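PDB 4DMO: N-hydroxyarylamine O-acetyltransferase from Bacillus cereus, which acts as an active arylamine N-acetyltransferase, moving acetyl groups onto arylamines and probably also onto the oxygen of N-hydroxyarylamines. Local coordinates for residues A[8-13]-A[32-37]; A[68-73]-A[203-208]; A[76-81]-A[122-127]; A[133-138]-A[142-147]. All coordinates share one frame; numbering follows the deposited sequence.

Contact 1: A[8-13]-A[32-37]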
loop_
_atom_site.group_PDB
_atom_site.type_symbol
_atom_site.label_atom_id
_atom_site.label_comp_id
_atom_site.label_asym_id
_atom_site.label_seq_id
_atom_site.Cartn_x
_atom_site.Cartn_y
_atom_site.Cartn_z
ATOM N N LYS A 8 19.005 -4.700 -2.009
ATOM C CA LYS A 8 19.206 -6.066 -2.474
ATOM C C LYS A 8 18.039 -6.972 -2.041
ATOM O O LYS A 8 17.500 -7.728 -2.847
ATOM C CB LYS A 8 20.533 -6.614 -1.940
ATOM C CG LYS A 8 20.913 -7.956 -2.513
ATOM C CD LYS A 8 22.175 -8.534 -1.862
ATOM C CE LYS A 8 22.485 -9.967 -2.341
ATOM N NZ LYS A 8 23.589 -10.601 -1.547
ATOM N N GLN A 9 17.652 -6.873 -0.773
ATOM C CA GLN A 9 16.535 -7.650 -0.243
ATOM C C GLN A 9 15.233 -7.276 -0.926
ATOM O O GLN A 9 14.347 -8.116 -1.097
ATOM C CB GLN A 9 16.420 -7.442 1.250
ATOM C CG GLN A 9 17.708 -7.721 1.991
ATOM C CD GLN A 9 17.597 -8.927 2.871
ATOM O OE1 GLN A 9 16.958 -9.928 2.509
ATOM N NE2 GLN A 9 18.214 -8.846 4.050
ATOM N N PHE A 10 15.123 -6.011 -1.315
ATOM C CA PHE A 10 13.952 -5.510 -2.003
ATOM C C PHE A 10 13.828 -6.111 -3.401
ATOM O O PHE A 10 12.781 -6.623 -3.752
ATOM C CB PHE A 10 13.993 -3.980 -2.048
ATOM C CG PHE A 10 12.697 -3.343 -2.464
ATOM C CD1 PHE A 10 11.770 -2.927 -1.522
ATOM C CD2 PHE A 10 12.414 -3.140 -3.799
ATOM C CE1 PHE A 10 10.579 -2.334 -1.911
ATOM C CE2 PHE A 10 11.221 -2.553 -4.188
ATOM C CZ PHE A 10 10.298 -2.166 -3.235
ATOM N N PHE A 11 14.881 -6.049 -4.209
ATOM C CA PHE A 11 14.820 -6.676 -5.529
ATOM C C PHE A 11 14.490 -8.175 -5.356
ATOM O O PHE A 11 13.668 -8.745 -6.085
ATOM C CB PHE A 11 16.147 -6.526 -6.284
ATOM C CG PHE A 11 16.473 -5.105 -6.708
ATOM C CD1 PHE A 11 17.592 -4.463 -6.210
ATOM C CD2 PHE A 11 15.676 -4.424 -7.610
ATOM C CE1 PHE A 11 17.912 -3.163 -6.606
ATOM C CE2 PHE A 11 15.994 -3.139 -7.997
ATOM C CZ PHE A 11 17.111 -2.509 -7.483
ATOM N N ALA A 12 15.126 -8.806 -4.377
ATOM C CA ALA A 12 14.902 -10.223 -4.116
ATOM C C ALA A 12 13.425 -10.499 -3.793
ATOM O O ALA A 12 12.809 -11.423 -4.342
ATOM C CB ALA A 12 15.816 -10.696 -2.946
ATOM N N ARG A 13 12.868 -9.697 -2.892
ATOM C CA ARG A 13 11.464 -9.821 -2.517
ATOM C C ARG A 13 10.559 -9.704 -3.751
ATOM O O ARG A 13 9.616 -10.491 -3.926
ATOM C CB ARG A 13 11.110 -8.773 -1.453
ATOM C CG ARG A 13 9.697 -8.892 -0.923
ATOM C CD ARG A 13 9.508 -10.173 -0.094
ATOM N NE ARG A 13 8.276 -10.096 0.663
ATOM C CZ ARG A 13 7.096 -10.573 0.290
ATOM N NH1 ARG A 13 6.041 -10.396 1.087
ATOM N NH2 ARG A 13 6.945 -11.206 -0.857
ATOM N N TYR A 32 4.471 -2.566 -9.914
ATOM C CA TYR A 32 3.690 -3.692 -10.367
ATOM C C TYR A 32 4.195 -4.964 -9.689
ATOM O O TYR A 32 3.410 -5.737 -9.117
ATOM C CB TYR A 32 3.783 -3.805 -11.897
ATOM C CG TYR A 32 3.036 -4.990 -12.418
ATOM C CD1 TYR A 32 1.700 -4.897 -12.791
ATOM C CD2 TYR A 32 3.664 -6.214 -12.532
ATOM C CE1 TYR A 32 1.017 -6.002 -13.253
ATOM C CE2 TYR A 32 2.991 -7.307 -12.997
ATOM C CZ TYR A 32 1.670 -7.205 -13.339
ATOM O OH TYR A 32 1.037 -8.337 -13.772
ATOM N N ALA A 33 5.517 -5.147 -9.711
ATOM C CA ALA A 33 6.135 -6.283 -9.051
ATOM C C ALA A 33 5.818 -6.278 -7.548
ATOM O O ALA A 33 5.527 -7.325 -6.979
ATOM C CB ALA A 33 7.659 -6.288 -9.286
ATOM N N MET A 34 5.882 -5.117 -6.903
ATOM C CA MET A 34 5.546 -5.053 -5.487
ATOM C C MET A 34 4.114 -5.503 -5.262
ATOM O O MET A 34 3.860 -6.207 -4.301
ATOM C CB MET A 34 5.752 -3.673 -4.897
ATOM C CG MET A 34 5.525 -3.670 -3.404
ATOM S SD MET A 34 6.137 -2.199 -2.630
ATOM C CE MET A 34 5.596 -2.394 -0.951
ATOM N N ALA A 35 3.186 -5.145 -6.154
ATOM C CA ALA A 35 1.794 -5.528 -5.947
ATOM C C ALA A 35 1.620 -7.000 -6.113
ATOM O O ALA A 35 0.736 -7.571 -5.497
ATOM C CB ALA A 35 0.883 -4.824 -6.903
ATOM N N GLN A 36 2.428 -7.613 -6.987
ATOM C CA GLN A 36 2.303 -9.050 -7.242
ATOM C C GLN A 36 2.866 -9.892 -6.088
ATOM O O GLN A 36 2.459 -11.041 -5.883
ATOM C CB GLN A 36 2.954 -9.425 -8.594
ATOM C CG GLN A 36 2.233 -8.831 -9.832
ATOM C CD GLN A 36 0.740 -9.241 -9.930
ATOM O OE1 GLN A 36 0.388 -10.405 -9.829
ATOM N NE2 GLN A 36 -0.117 -8.268 -10.169
ATOM N N THR A 37 3.764 -9.303 -5.300
ATOM C CA THR A 37 4.507 -10.078 -4.311
ATOM C C THR A 37 4.225 -9.729 -2.849
ATOM O O THR A 37 4.250 -10.606 -2.014
ATOM C CB THR A 37 6.077 -10.018 -4.568
ATOM O OG1 THR A 37 6.550 -8.655 -4.582
ATOM C CG2 THR A 37 6.481 -10.747 -5.875
#
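Arg13 reaches Thr37 because its chain leaves the helix with CG opposite the backbone N and then bends at chi2 (68°), carrying the guanidinium to the end of helix 27-37. There Arg13 NH2 donates to Thr37 O across 3.0 Å. The bond is clearly bent, 133° at the hydrogen, with the donor above the carbonyl plane rather than on a lone pair and the oxygen tilted from the guanidinium plane. NE is bonded to Ile62 O and NH1 to Arg67 O, so all three nitrogens are engaged by backbone carbonyls, which fixes the rotation of the group. Helices 5-14 and 27-37 belong to the N-terminal helical domain of the arylamine N-acetyltransferase fold, and this contact joins them near their C-terminal ends. Thr37 directs its CB at the first helix, where CB lies 3.6 Å from Arg13 O. Its OG1, also near Arg13 O, donates to Ala33 O at 2.9 Å. Deeper in, Phe10 approaches Met34 with the far end of its ring, CZ standing 4.2 Å from Met34 SD. The sulfur is 5.4 Å from the centroid of the Phe10 ring, an oblique Met-aromatic contact. Met78 of helix 71-84 touches both side chains.

Contact 2: A[68-73]-A[203-208]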
loop_
_atom_site.group_PDB
_atom_site.type_symbol
_atom_site.label_atom_id
_atom_site.label_comp_id
_atom_site.label_asym_id
_atom_site.label_seq_id
_atom_site.Cartn_x
_atom_site.Cartn_y
_atom_site.Cartn_z
ATOM N N GLY A 68 3.499 -8.937 4.561
ATOM C CA GLY A 68 2.992 -7.728 3.952
ATOM C C GLY A 68 2.740 -6.742 5.037
ATOM O O GLY A 68 3.305 -6.849 6.147
ATOM N N GLY A 69 1.853 -5.797 4.756
ATOM C CA GLY A 69 1.522 -4.811 5.756
ATOM C C GLY A 69 0.430 -3.897 5.289
ATOM O O GLY A 69 -0.156 -4.103 4.228
ATOM N N LEU A 70 0.169 -2.886 6.107
ATOM C CA LEU A 70 -0.782 -1.824 5.800
ATOM C C LEU A 70 -0.046 -0.608 5.230
ATOM O O LEU A 70 1.171 -0.640 5.050
ATOM C CB LEU A 70 -1.579 -1.445 7.072
ATOM C CG LEU A 70 -2.413 -2.617 7.648
ATOM C CD1 LEU A 70 -3.208 -2.242 8.876
ATOM C CD2 LEU A 70 -3.357 -3.218 6.608
ATOM N N CYS A 71 -0.795 0.456 4.935
ATOM C CA CYS A 71 -0.274 1.587 4.199
ATOM C C CYS A 71 0.958 2.188 4.872
ATOM O O CYS A 71 1.877 2.591 4.193
ATOM C CB CYS A 71 -1.363 2.663 4.012
ATOM S SG CYS A 71 -1.870 3.470 5.504
ATOM N N TYR A 72 0.958 2.245 6.205
ATOM C CA TYR A 72 2.035 2.858 6.957
ATOM C C TYR A 72 3.237 1.947 7.079
ATOM O O TYR A 72 4.242 2.341 7.685
ATOM C CB TYR A 72 1.553 3.282 8.373
ATOM C CG TYR A 72 0.858 2.168 9.147
ATOM C CD1 TYR A 72 -0.534 2.130 9.262
ATOM C CD2 TYR A 72 1.581 1.130 9.707
ATOM C CE1 TYR A 72 -1.182 1.089 9.952
ATOM C CE2 TYR A 72 0.945 0.094 10.389
ATOM C CZ TYR A 72 -0.423 0.083 10.520
ATOM O OH TYR A 72 -1.030 -0.942 11.178
ATOM N N GLU A 73 3.115 0.723 6.555
ATOM C CA GLU A 73 4.256 -0.172 6.412
ATOM C C GLU A 73 4.699 -0.281 4.939
ATOM O O GLU A 73 5.888 -0.236 4.643
ATOM C CB GLU A 73 3.937 -1.563 6.992
ATOM C CG GLU A 73 3.604 -1.568 8.476
ATOM C CD GLU A 73 2.990 -2.896 8.960
ATOM O OE1 GLU A 73 3.571 -3.559 9.842
ATOM O OE2 GLU A 73 1.929 -3.292 8.449
ATOM N N LYS A 203 -0.408 3.600 15.416
ATOM C CA LYS A 203 -1.076 3.622 16.694
ATOM C C LYS A 203 -2.537 3.856 16.459
ATOM O O LYS A 203 -3.376 3.194 17.067
ATOM C CB LYS A 203 -0.483 4.710 17.602
ATOM C CG LYS A 203 -0.938 4.644 19.079
ATOM C CD LYS A 203 -0.380 5.827 19.934
ATOM C CE LYS A 203 -0.905 5.849 21.405
ATOM N NZ LYS A 203 -0.344 4.739 22.278
ATOM N N ILE A 204 -2.853 4.811 15.592
ATOM C CA ILE A 204 -4.239 5.119 15.282
ATOM C C ILE A 204 -4.952 3.888 14.728
ATOM O O ILE A 204 -6.016 3.505 15.208
ATOM C CB ILE A 204 -4.335 6.287 14.281
ATOM C CG1 ILE A 204 -3.947 7.586 14.979
ATOM C CG2 ILE A 204 -5.742 6.398 13.728
ATOM C CD1 ILE A 204 -3.487 8.671 14.050
ATOM N N ILE A 205 -4.372 3.263 13.716
ATOM C CA ILE A 205 -5.002 2.107 13.089
ATOM C C ILE A 205 -5.026 0.890 14.057
ATOM O O ILE A 205 -5.999 0.127 14.099
ATOM C CB ILE A 205 -4.286 1.743 11.733
ATOM C CG1 ILE A 205 -4.502 2.841 10.660
ATOM C CG2 ILE A 205 -4.747 0.399 11.222
ATOM C CD1 ILE A 205 -5.939 3.177 10.334
ATOM N N VAL A 206 -3.998 0.711 14.874
ATOM C CA VAL A 206 -4.093 -0.347 15.890
ATOM C C VAL A 206 -5.183 -0.114 16.971
ATOM O O VAL A 206 -5.903 -1.048 17.360
ATOM C CB VAL A 206 -2.751 -0.566 16.608
ATOM C CG1 VAL A 206 -2.960 -1.437 17.884
ATOM C CG2 VAL A 206 -1.765 -1.243 15.662
ATOM N N GLU A 207 -5.294 1.127 17.447
ATOM C CA GLU A 207 -6.056 1.436 18.674
ATOM C C GLU A 207 -7.459 1.985 18.446
ATOM O O GLU A 207 -8.405 1.600 19.126
ATOM C CB GLU A 207 -5.275 2.420 19.547
ATOM C CG GLU A 207 -4.003 1.817 20.161
ATOM C CD GLU A 207 -3.110 2.850 20.833
ATOM O OE1 GLU A 207 -3.458 4.038 20.809
ATOM O OE2 GLU A 207 -2.045 2.483 21.362
ATOM N N HIS A 208 -7.601 2.912 17.519
ATOM C CA HIS A 208 -8.878 3.586 17.350
ATOM C C HIS A 208 -9.992 2.564 17.235
ATOM O O HIS A 208 -9.796 1.491 16.689
ATOM C CB HIS A 208 -8.835 4.481 16.139
ATOM C CG HIS A 208 -9.896 5.529 16.118
ATOM N ND1 HIS A 208 -11.240 5.224 16.007
ATOM C CD2 HIS A 208 -9.818 6.883 16.148
ATOM C CE1 HIS A 208 -11.943 6.342 15.975
ATOM N NE2 HIS A 208 -11.104 7.364 16.059
#
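Tyr72 and Ile205 make the close part of this contact, the ring carbon CE1 of Tyr72 lying 3.6 Å from Ile205 CB. Three carbons of the isoleucine gather about that one ring atom, since CG1 and CG2 of Ile205 are each 3.8 Å from Tyr72 CE1. CG2 sits in the ring plane, at the edge. The tyrosine is placed by a chi1 of 52°, which sets CG between the backbone N and the carbonyl carbon and stands the ring beside Leu70, whose CB covers one face, offset toward the rim. Leu70 adds its own touch, CD1 to Ile205 CG2 at 3.9 Å. No hydrogen bond crosses here, and the join is purely apolar.

Polar groups work behind it, within each segment. Leu70 is the N-cap residue of helix 71-84, and its N donates to Glu73 OE2 at 3.0 Å, nearly straight (161°) and on the anti lone pair. Lys61 and Asn44 hold the other oxygen, OE1, so the carboxylate that pins this helix start is itself fixed. Cys71, the first residue of the helix, is, by its place in the Arg-Gly-Gly-X-Cys sequence of the family and its contact with His110, evidently the cysteine of the Cys-His-Glu triad.

On the other side of helix 195-207 the character changes. Lys203 points away from the contact and is exposed, as is Glu207, and the two form a salt bridge, NZ to OE2 3.0 Å.

Ile45 of helix 43-46 packs against Leu70, Tyr72 and Ile205, Phe213 meets Leu70 and Ile205, and Val106 of strand 103-117 reaches Ile205.

Contact 3: A[76-81]-A[122-127]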
loop_
_atom_site.group_PDB
_atom_site.type_symbol
_atom_site.label_atom_id
_atom_site.label_comp_id
_atom_site.label_asym_id
_atom_site.label_seq_id
_atom_site.Cartn_x
_atom_site.Cartn_y
_atom_site.Cartn_z
ATOM N N PRO A 76 6.145 3.353 3.513
ATOM C CA PRO A 76 7.506 3.642 3.989
ATOM C C PRO A 76 8.532 2.632 3.478
ATOM O O PRO A 76 9.662 3.018 3.199
ATOM C CB PRO A 76 7.369 3.563 5.499
ATOM C CG PRO A 76 5.923 3.969 5.743
ATOM C CD PRO A 76 5.177 3.302 4.617
ATOM N N THR A 77 8.146 1.374 3.316
ATOM C CA THR A 77 9.055 0.401 2.715
ATOM C C THR A 77 9.545 0.886 1.355
ATOM O O THR A 77 10.724 0.795 1.057
ATOM C CB THR A 77 8.390 -0.990 2.523
ATOM O OG1 THR A 77 8.024 -1.515 3.786
ATOM C CG2 THR A 77 9.335 -1.978 1.855
ATOM N N MET A 78 8.617 1.355 0.518
ATOM C CA MET A 78 8.943 1.788 -0.836
ATOM C C MET A 78 9.751 3.085 -0.748
ATOM O O MET A 78 10.789 3.249 -1.378
ATOM C CB MET A 78 7.664 1.968 -1.656
ATOM C CG MET A 78 7.854 2.656 -3.012
ATOM S SD MET A 78 8.901 1.753 -4.183
ATOM C CE MET A 78 7.777 0.490 -4.731
ATOM N N TYR A 79 9.288 3.982 0.093
ATOM C CA TYR A 79 10.052 5.167 0.423
ATOM C C TYR A 79 11.550 4.859 0.665
ATOM O O TYR A 79 12.398 5.447 0.004
ATOM C CB TYR A 79 9.435 5.808 1.661
ATOM C CG TYR A 79 10.281 6.872 2.295
ATOM C CD1 TYR A 79 10.442 8.090 1.679
ATOM C CD2 TYR A 79 10.897 6.662 3.532
ATOM C CE1 TYR A 79 11.202 9.075 2.250
ATOM C CE2 TYR A 79 11.651 7.645 4.117
ATOM C CZ TYR A 79 11.797 8.855 3.463
ATOM O OH TYR A 79 12.545 9.852 4.007
ATOM N N TYR A 80 11.878 3.952 1.595
ATOM C CA TYR A 80 13.289 3.623 1.879
ATOM C C TYR A 80 14.012 3.067 0.670
ATOM O O TYR A 80 15.146 3.465 0.389
ATOM C CB TYR A 80 13.449 2.639 3.053
ATOM C CG TYR A 80 13.001 3.220 4.378
ATOM C CD1 TYR A 80 13.617 4.330 4.927
ATOM C CD2 TYR A 80 11.924 2.675 5.049
ATOM C CE1 TYR A 80 13.179 4.849 6.109
ATOM C CE2 TYR A 80 11.485 3.182 6.212
ATOM C CZ TYR A 80 12.106 4.271 6.749
ATOM O OH TYR A 80 11.650 4.776 7.940
ATOM N N PHE A 81 13.354 2.195 -0.076
ATOM C CA PHE A 81 13.956 1.686 -1.288
ATOM C C PHE A 81 14.266 2.824 -2.246
ATOM O O PHE A 81 15.350 2.855 -2.851
ATOM C CB PHE A 81 13.036 0.732 -2.004
ATOM C CG PHE A 81 13.534 0.344 -3.351
ATOM C CD1 PHE A 81 14.554 -0.571 -3.483
ATOM C CD2 PHE A 81 13.009 0.919 -4.486
ATOM C CE1 PHE A 81 15.027 -0.926 -4.735
ATOM C CE2 PHE A 81 13.479 0.569 -5.738
ATOM C CZ PHE A 81 14.486 -0.358 -5.856
ATOM N N TYR A 122 5.306 13.478 -8.102
ATOM C CA TYR A 122 4.528 12.262 -8.305
ATOM C C TYR A 122 4.201 11.648 -6.965
ATOM O O TYR A 122 5.038 11.613 -6.076
ATOM C CB TYR A 122 5.293 11.244 -9.160
ATOM C CG TYR A 122 5.642 11.765 -10.537
ATOM C CD1 TYR A 122 6.706 12.617 -10.714
ATOM C CD2 TYR A 122 4.890 11.406 -11.648
ATOM C CE1 TYR A 122 7.017 13.117 -11.942
ATOM C CE2 TYR A 122 5.187 11.907 -12.898
ATOM C CZ TYR A 122 6.264 12.759 -13.038
ATOM O OH TYR A 122 6.591 13.257 -14.273
ATOM N N LEU A 123 2.970 11.176 -6.836
ATOM C CA LEU A 123 2.549 10.376 -5.696
ATOM C C LEU A 123 2.910 8.924 -5.976
ATOM O O LEU A 123 2.486 8.351 -6.987
ATOM C CB LEU A 123 1.052 10.489 -5.519
ATOM C CG LEU A 123 0.330 9.714 -4.426
ATOM C CD1 LEU A 123 0.616 10.298 -3.043
ATOM C CD2 LEU A 123 -1.145 9.753 -4.740
ATOM N N ILE A 124 3.695 8.333 -5.081
ATOM C CA ILE A 124 3.994 6.905 -5.149
ATOM C C ILE A 124 3.110 6.112 -4.159
ATOM O O ILE A 124 3.294 6.181 -2.938
ATOM C CB ILE A 124 5.489 6.664 -4.850
ATOM C CG1 ILE A 124 6.346 7.594 -5.731
ATOM C CG2 ILE A 124 5.844 5.186 -5.017
ATOM C CD1 ILE A 124 6.066 7.493 -7.264
ATOM N N GLU A 125 2.155 5.365 -4.699
ATOM C CA GLU A 125 1.155 4.695 -3.873
ATOM C C GLU A 125 1.163 3.197 -4.095
ATOM O O GLU A 125 0.692 2.692 -5.122
ATOM C CB GLU A 125 -0.252 5.258 -4.137
ATOM C CG GLU A 125 -1.343 4.643 -3.290
ATOM C CD GLU A 125 -1.053 4.770 -1.803
ATOM O OE1 GLU A 125 -1.122 5.909 -1.278
ATOM O OE2 GLU A 125 -0.791 3.721 -1.161
ATOM N N VAL A 126 1.669 2.486 -3.083
ATOM C CA VAL A 126 1.747 1.030 -3.123
ATOM C C VAL A 126 1.025 0.348 -1.939
ATOM O O VAL A 126 1.070 -0.889 -1.812
ATOM C CB VAL A 126 3.218 0.572 -3.180
ATOM C CG1 VAL A 126 3.861 1.161 -4.414
ATOM C CG2 VAL A 126 3.955 1.007 -1.926
ATOM N N GLY A 127 0.301 1.136 -1.131
ATOM C CA GLY A 127 -0.262 0.625 0.102
ATOM C C GLY A 127 -1.743 0.778 0.346
ATOM O O GLY A 127 -2.232 0.441 1.432
#
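Met78 and Val126 mark the closest backbone approach, their CA atoms 7.6 Å apart, where helix 71-84 passes the point at which strand 120-124 gives way to a loop. The helix is kinked at Pro76, whose N has no bond to the preceding turn. On the other segment Ile124 and Val126 both direct their CB atoms at the helix while Glu125, between them, points away. Met78 fills the interface by a chain bent at chi2 (63°) and chi3, so that different atoms along it meet different partners. Its CB rests 3.8 Å from Val126 CG2, its CG 3.8 Å from Ile124 CG2, and its terminal CE turns back to within 4.0 Å of Val126 CG1. The methionine crosses both branched side chains at about a right angle. On the far side Glu125 OE2 accepts Gly127 N at 2.8 Å on its anti lone pair, and is also bonded to Asn75 ND2. OE1 is hydrogen-bonded to His110 NE2, an arrangement that fits Glu125 as the glutamate of this enzyme's Cys-His-Glu triad. Beyond the two segments, Met78 also packs on Phe10 of helix 5-14, and Ile124 lies on Thr113 and Leu115 of the adjacent strand 103-117.

Contact 4: A[133-138]-A[142-147]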
loop_
_atom_site.group_PDB
_atom_site.type_symbol
_atom_site.label_atom_id
_atom_site.label_comp_id
_atom_site.label_asym_id
_atom_site.label_seq_id
_atom_site.Cartn_x
_atom_site.Cartn_y
_atom_site.Cartn_z
ATOM N N PRO A 133 -2.411 2.243 -8.167
ATOM C CA PRO A 133 -2.188 2.811 -9.500
ATOM C C PRO A 133 -1.158 2.015 -10.324
ATOM O O PRO A 133 -1.159 2.150 -11.539
ATOM C CB PRO A 133 -1.674 4.229 -9.200
ATOM C CG PRO A 133 -2.058 4.514 -7.785
ATOM C CD PRO A 133 -1.989 3.166 -7.096
ATOM N N LEU A 134 -0.307 1.223 -9.670
ATOM C CA LEU A 134 0.756 0.442 -10.333
ATOM C C LEU A 134 1.719 1.308 -11.144
ATOM O O LEU A 134 2.463 0.826 -12.005
ATOM C CB LEU A 134 0.155 -0.645 -11.209
ATOM C CG LEU A 134 -0.788 -1.514 -10.384
ATOM C CD1 LEU A 134 -1.425 -2.514 -11.283
ATOM C CD2 LEU A 134 -0.073 -2.213 -9.271
ATOM N N ALA A 135 1.707 2.597 -10.850
ATOM C CA ALA A 135 2.656 3.519 -11.445
ATOM C C ALA A 135 2.593 4.834 -10.679
ATOM O O ALA A 135 1.639 5.069 -9.940
ATOM C CB ALA A 135 2.329 3.726 -12.920
ATOM N N PRO A 136 3.614 5.685 -10.825
ATOM C CA PRO A 136 3.549 7.028 -10.244
ATOM C C PRO A 136 2.342 7.835 -10.750
ATOM O O PRO A 136 1.948 7.736 -11.903
ATOM C CB PRO A 136 4.865 7.680 -10.714
ATOM C CG PRO A 136 5.766 6.554 -10.979
ATOM C CD PRO A 136 4.883 5.472 -11.542
ATOM N N VAL A 137 1.737 8.604 -9.857
ATOM C CA VAL A 137 0.631 9.455 -10.232
ATOM C C VAL A 137 1.133 10.900 -10.224
ATOM O O VAL A 137 1.512 11.444 -9.171
ATOM C CB VAL A 137 -0.571 9.318 -9.259
ATOM C CG1 VAL A 137 -1.756 10.175 -9.777
ATOM C CG2 VAL A 137 -0.972 7.852 -9.095
ATOM N N PRO A 138 1.148 11.523 -11.401
ATOM C CA PRO A 138 1.650 12.893 -11.496
ATOM C C PRO A 138 0.689 13.887 -10.868
ATOM O O PRO A 138 -0.518 13.853 -11.100
ATOM C CB PRO A 138 1.747 13.123 -12.999
ATOM C CG PRO A 138 0.659 12.242 -13.579
ATOM C CD PRO A 138 0.612 11.023 -12.681
ATOM N N GLU A 142 -2.742 14.320 -14.589
ATOM C CA GLU A 142 -2.926 13.290 -15.593
ATOM C C GLU A 142 -3.524 12.011 -15.004
ATOM O O GLU A 142 -3.182 11.589 -13.894
ATOM C CB GLU A 142 -1.555 12.996 -16.224
ATOM C CG GLU A 142 -1.570 12.168 -17.482
ATOM C CD GLU A 142 -1.620 13.032 -18.721
ATOM O OE1 GLU A 142 -2.201 14.136 -18.632
ATOM O OE2 GLU A 142 -1.077 12.615 -19.769
ATOM N N VAL A 143 -4.409 11.383 -15.760
ATOM C CA VAL A 143 -5.019 10.136 -15.335
ATOM C C VAL A 143 -4.095 8.941 -15.543
ATOM O O VAL A 143 -3.540 8.734 -16.623
ATOM C CB VAL A 143 -6.307 9.889 -16.092
ATOM C CG1 VAL A 143 -6.879 8.566 -15.714
ATOM C CG2 VAL A 143 -7.307 11.026 -15.823
ATOM N N ILE A 144 -3.908 8.165 -14.487
ATOM C CA ILE A 144 -3.154 6.926 -14.590
ATOM C C ILE A 144 -4.136 5.764 -14.691
ATOM O O ILE A 144 -5.044 5.619 -13.868
ATOM C CB ILE A 144 -2.180 6.742 -13.396
ATOM C CG1 ILE A 144 -1.085 7.824 -13.421
ATOM C CG2 ILE A 144 -1.537 5.349 -13.423
ATOM C CD1 ILE A 144 -0.208 7.800 -14.623
ATOM N N HIS A 145 -3.970 4.971 -15.745
ATOM C CA HIS A 145 -4.837 3.826 -16.012
ATOM C C HIS A 145 -4.147 2.523 -15.594
ATOM O O HIS A 145 -3.074 2.206 -16.075
ATOM C CB HIS A 145 -5.180 3.755 -17.507
ATOM C CG HIS A 145 -5.666 5.053 -18.087
ATOM N ND1 HIS A 145 -7.003 5.326 -18.280
ATOM C CD2 HIS A 145 -4.988 6.149 -18.514
ATOM C CE1 HIS A 145 -7.132 6.536 -18.803
ATOM N NE2 HIS A 145 -5.925 7.056 -18.955
ATOM N N SER A 146 -4.782 1.763 -14.716
ATOM C CA SER A 146 -4.213 0.511 -14.258
ATOM C C SER A 146 -5.315 -0.524 -14.262
ATOM O O SER A 146 -6.478 -0.179 -14.438
ATOM C CB SER A 146 -3.634 0.697 -12.853
ATOM O OG SER A 146 -4.425 0.037 -11.872
ATOM N N ALA A 147 -4.959 -1.793 -14.083
ATOM C CA ALA A 147 -5.967 -2.848 -13.980
ATOM C C ALA A 147 -6.859 -2.725 -12.730
ATOM O O ALA A 147 -7.905 -3.405 -12.625
ATOM C CB ALA A 147 -5.299 -4.193 -13.997
HETATM O O HOH W 1 -0.406 2.051 -14.341
HETATM O O HOH W 2 -2.884 12.807 -11.658
#
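Ile144 buries the most surface here, its branches reaching Pro133, Ala135, Pro136 and Pro138. From a CB directed at segment 133-138 its two branches part. CG2 meets Pro133 O at 3.7 Å and touches Ala135 CB. The other branch begins at CG1, which lies 3.4 Å from Pro136 O and against Pro138 CD. With chi2 at -62° the tip, CD1, stays beside the same carbonyl, 3.5 Å from Pro136 O. On one flank Ser146 CB presses on Pro133 O at 3.2 Å, while Ser146 OG is bonded to Thr148 N and Leu132 O. On the other, Pro138 CG meets Glu142 CB at 3.5 Å. Strands 137-138 and 144-146 are the outermost strands of one antiparallel sheet, bonded respectively to 120-124 and 149-158; set edge to edge, they bring its two margins together, consistent with the beta-barrel domain of this family. One water donates to Pro133 O, 2.9 Å from the water oxygen, and to His145 O at 3.2 Å. A second donates to Pro138 O and Glu142 O. Three of the six residues in 133-138 are prolines without an N-H, and no direct hydrogen bond crosses, so apolar packing and water bridges between carbonyls close this seam.

Overall arrangement
From the N terminus, contact 1 closes first, bringing helix 27-37 back onto helix 5-14. Contact 2 opens at the start of helix 71-84 and closes only at helix 195-207, a long loop that holds contacts 3 and 4 in succession; none cross. Contacts 2 and 3 share helix 71-84 and hold Cys71 and Glu125, the probable triad members. Contact 3 ties this helix to strand 120-124, whose sheet neighbour 137-138 leads into contact 4, which closes a short loop and sets the sheet's two outer strands against each other. Contact 1 touches contact 3 through Phe10 on Phe81 and contact 4 through Ala35 on Leu134, whereas contacts 2 and 4 lie on opposite sides of the chain's centre, their centres 24 Å apart.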